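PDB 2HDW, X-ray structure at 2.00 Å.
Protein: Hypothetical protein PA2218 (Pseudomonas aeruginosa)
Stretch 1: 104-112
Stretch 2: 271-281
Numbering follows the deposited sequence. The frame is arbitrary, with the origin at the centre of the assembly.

Stretch 1 (104-112) PFGAVKEQS
Stretch 2 (271-281) RGYHPRAVNSG

Two irregular loops of one chain pack antiparallel, burying 484 Å² between them: Gly-106 lies across from Val-278 (CA to CA 4.9 Å), Ala-107 from Ala-277 (5.0 Å) and Gln-111 from Gly-272 (6.1 Å). The charged contact is a salt bridge, Glu-110 OE2 to Arg-276 NH2 at 2.8 Å, near the guanidinium plane. Glu-110 (chi1 m, chi2 p) and Arg-276 (m, t, m, chi4 -85°) bend to meet, and a water joins Glu-110 OE1 to Arg-276 NE, 2.8 Å from each. Lys-109 (p, t, t, m) shares the carboxylate, its NZ 2.7 Å from Glu-110 OE2, so one carboxylate sits beside both positive charges, Lys-109 NZ and Arg-276 NH2, which stand 4.2 Å apart, and offsets part of their repulsion.

At the other end, Asn-279 (chi1 m, chi2 -24°) donates its backbone N to Gly-106 O (2.9 Å) and its ND2 to Phe-105 O (3.0 Å); its amide also accepts, through OD1, from a water bridging to Phe-105 O. Gly-106 suits the type II turn of Pro-104 to Ala-107, which begins after a cis peptide bond: at phi/psi 98/9 a CB would jam against the preceding carbonyl and lie 2.4 Å from Asn-279 OD1.

Gln-111 (m, t, chi3 -49°) spans the gap with a buried amide that likewise donates and accepts. NE2 donates to Gly-272 O (2.7 Å) and weakly to Ser-280 OG (3.3 Å), while OE1 accepts from Val-108 N (2.9 Å), across the type I turn of Val-108 to Gln-111. A second type I turn, His-274 to Ala-277, is braced by Arg-276 N donating to His-274 ND1 (3.2 Å).

Between these polar groups, buried Val-108 (m), compact and apolar, points toward stretch 2, its CG2 4.1 Å from Ala-277 CB and 3.9 Å from His-274 ND1. Ala-277 CB, a small methyl, lies 3.3 Å from Gln-111 OE1. His-274 (t, chi2 -72°) brings CD2 to 3.4 Å from Glu-110 CB, with Glu-110 OE1 over one ring face.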

# COMPACT_ATOMS: atom_id res chain seq x y z
N PRO A 104 3.35 -2.30 -0.66
CA PRO A 104 3.20 -1.68 -1.99
C PRO A 104 1.99 -2.20 -2.74
O PRO A 104 1.35 -3.17 -2.32
CB PRO A 104 4.50 -2.07 -2.70
CG PRO A 104 5.49 -2.18 -1.58
CD PRO A 104 4.69 -2.91 -0.52
N PHE A 105 1.67 -1.55 -3.86
CA PHE A 105 0.54 -1.96 -4.70
C PHE A 105 0.96 -3.25 -5.40
O PHE A 105 1.88 -3.25 -6.21
CB PHE A 105 0.25 -0.87 -5.73
CG PHE A 105 -0.91 -1.18 -6.63
CD1 PHE A 105 -2.22 -1.05 -6.18
CD2 PHE A 105 -0.69 -1.60 -7.95
CE1 PHE A 105 -3.29 -1.32 -7.02
CE2 PHE A 105 -1.76 -1.88 -8.80
CZ PHE A 105 -3.06 -1.74 -8.33
N GLY A 106 0.28 -4.35 -5.10
CA GLY A 106 0.64 -5.62 -5.71
C GLY A 106 1.52 -6.44 -4.79
O GLY A 106 2.07 -7.48 -5.18
N ALA A 107 1.65 -5.98 -3.55
CA ALA A 107 2.44 -6.67 -2.54
C ALA A 107 1.50 -7.15 -1.45
O ALA A 107 0.36 -6.68 -1.36
CB ALA A 107 3.49 -5.72 -1.96
N VAL A 108 1.96 -8.07 -0.62
CA VAL A 108 1.14 -8.58 0.48
C VAL A 108 1.74 -8.18 1.82
O VAL A 108 2.90 -7.74 1.90
CB VAL A 108 1.01 -10.12 0.42
CG1 VAL A 108 0.19 -10.51 -0.79
CG2 VAL A 108 2.39 -10.77 0.37
N LYS A 109 0.94 -8.34 2.87
CA LYS A 109 1.34 -7.98 4.22
C LYS A 109 2.63 -8.64 4.73
O LYS A 109 3.26 -8.12 5.65
CB LYS A 109 0.20 -8.28 5.19
CG LYS A 109 -0.16 -9.77 5.29
CD LYS A 109 -1.46 -9.96 6.07
CE LYS A 109 -1.77 -11.43 6.32
NZ LYS A 109 -1.82 -12.25 5.07
N GLU A 110 3.01 -9.77 4.16
CA GLU A 110 4.23 -10.44 4.61
C GLU A 110 5.49 -9.75 4.10
O GLU A 110 6.60 -10.06 4.52
CB GLU A 110 4.23 -11.91 4.18
CG GLU A 110 3.14 -12.78 4.82
CD GLU A 110 1.76 -12.55 4.22
OE1 GLU A 110 1.65 -11.88 3.18
OE2 GLU A 110 0.78 -13.08 4.79
N GLN A 111 5.30 -8.79 3.19
CA GLN A 111 6.43 -8.07 2.64
C GLN A 111 6.65 -6.74 3.37
O GLN A 111 6.54 -6.69 4.59
CB GLN A 111 6.22 -7.90 1.12
CG GLN A 111 6.22 -9.26 0.40
CD GLN A 111 5.73 -9.21 -1.04
OE1 GLN A 111 4.68 -8.64 -1.33
NE2 GLN A 111 6.49 -9.83 -1.95
N SER A 112 6.94 -5.67 2.63
CA SER A 112 7.23 -4.37 3.23
C SER A 112 6.26 -3.81 4.29
O SER A 112 6.71 -3.32 5.33
CB SER A 112 7.43 -3.32 2.13
OG SER A 112 8.00 -2.14 2.67
N ARG A 271 15.08 -12.03 -0.88
CA ARG A 271 15.01 -10.73 -0.21
C ARG A 271 13.57 -10.33 0.15
O ARG A 271 13.29 -9.97 1.30
CB ARG A 271 15.64 -9.64 -1.08
CG ARG A 271 15.61 -8.26 -0.45
CD ARG A 271 16.20 -7.19 -1.36
NE ARG A 271 16.02 -5.85 -0.81
CZ ARG A 271 16.47 -4.74 -1.38
NH1 ARG A 271 17.13 -4.80 -2.53
NH2 ARG A 271 16.25 -3.57 -0.81
N GLY A 272 12.66 -10.38 -0.81
CA GLY A 272 11.29 -10.00 -0.52
C GLY A 272 10.23 -10.83 -1.20
O GLY A 272 9.05 -10.47 -1.22
N TYR A 273 10.62 -11.97 -1.75
CA TYR A 273 9.68 -12.84 -2.43
C TYR A 273 8.62 -13.46 -1.53
O TYR A 273 8.90 -13.90 -0.42
CB TYR A 273 10.42 -13.98 -3.14
CG TYR A 273 9.51 -15.02 -3.75
CD1 TYR A 273 8.94 -14.83 -5.01
CD2 TYR A 273 9.18 -16.18 -3.05
CE1 TYR A 273 8.07 -15.78 -5.56
CE2 TYR A 273 8.31 -17.13 -3.58
CZ TYR A 273 7.76 -16.92 -4.84
OH TYR A 273 6.90 -17.85 -5.37
N HIS A 274 7.38 -13.46 -2.00
CA HIS A 274 6.29 -14.12 -1.28
C HIS A 274 5.34 -14.63 -2.35
O HIS A 274 4.85 -13.86 -3.17
CB HIS A 274 5.56 -13.20 -0.31
CG HIS A 274 4.66 -13.96 0.61
ND1 HIS A 274 3.48 -14.53 0.19
CD2 HIS A 274 4.81 -14.34 1.90
CE1 HIS A 274 2.95 -15.23 1.17
NE2 HIS A 274 3.74 -15.14 2.22
N PRO A 275 5.07 -15.94 -2.34
CA PRO A 275 4.18 -16.61 -3.30
C PRO A 275 2.80 -16.03 -3.57
O PRO A 275 2.26 -16.21 -4.66
CB PRO A 275 4.12 -18.05 -2.78
CG PRO A 275 4.31 -17.87 -1.30
CD PRO A 275 5.42 -16.86 -1.23
N ARG A 276 2.21 -15.35 -2.59
CA ARG A 276 0.88 -14.80 -2.79
C ARG A 276 0.85 -13.40 -3.41
O ARG A 276 -0.20 -12.93 -3.84
CB ARG A 276 0.09 -14.81 -1.47
CG ARG A 276 -0.20 -16.21 -0.94
CD ARG A 276 -1.25 -16.19 0.16
NE ARG A 276 -0.79 -15.54 1.38
CZ ARG A 276 -0.11 -16.15 2.35
NH1 ARG A 276 0.20 -17.44 2.23
NH2 ARG A 276 0.28 -15.47 3.42
N ALA A 277 2.01 -12.75 -3.49
CA ALA A 277 2.07 -11.40 -4.05
C ALA A 277 1.96 -11.34 -5.57
O ALA A 277 2.56 -12.14 -6.28
CB ALA A 277 3.35 -10.70 -3.61
N VAL A 278 1.17 -10.37 -6.04
CA VAL A 278 1.00 -10.15 -7.48
C VAL A 278 2.37 -9.85 -8.08
O VAL A 278 2.74 -10.39 -9.13
CB VAL A 278 0.09 -8.92 -7.75
CG1 VAL A 278 0.35 -8.37 -9.16
CG2 VAL A 278 -1.37 -9.32 -7.60
N ASN A 279 3.13 -8.99 -7.42
CA ASN A 279 4.44 -8.61 -7.92
C ASN A 279 5.47 -9.73 -7.90
O ASN A 279 6.47 -9.67 -8.61
CB ASN A 279 4.95 -7.39 -7.16
CG ASN A 279 4.04 -6.18 -7.33
OD1 ASN A 279 3.31 -6.09 -8.32
ND2 ASN A 279 4.08 -5.25 -6.38
N SER A 280 5.23 -10.76 -7.10
CA SER A 280 6.17 -11.88 -7.03
C SER A 280 5.84 -12.99 -8.03
O SER A 280 5.47 -14.09 -7.64
CB SER A 280 6.23 -12.46 -5.61
OG SER A 280 6.95 -11.62 -4.73
N GLY A 281 5.95 -12.69 -9.31
CA GLY A 281 5.70 -13.69 -10.33
C GLY A 281 4.26 -13.93 -10.76
O GLY A 281 4.00 -14.81 -11.58
O HOH W 1 1.42 -4.22 -9.05
O HOH W 2 -0.73 -12.74 1.90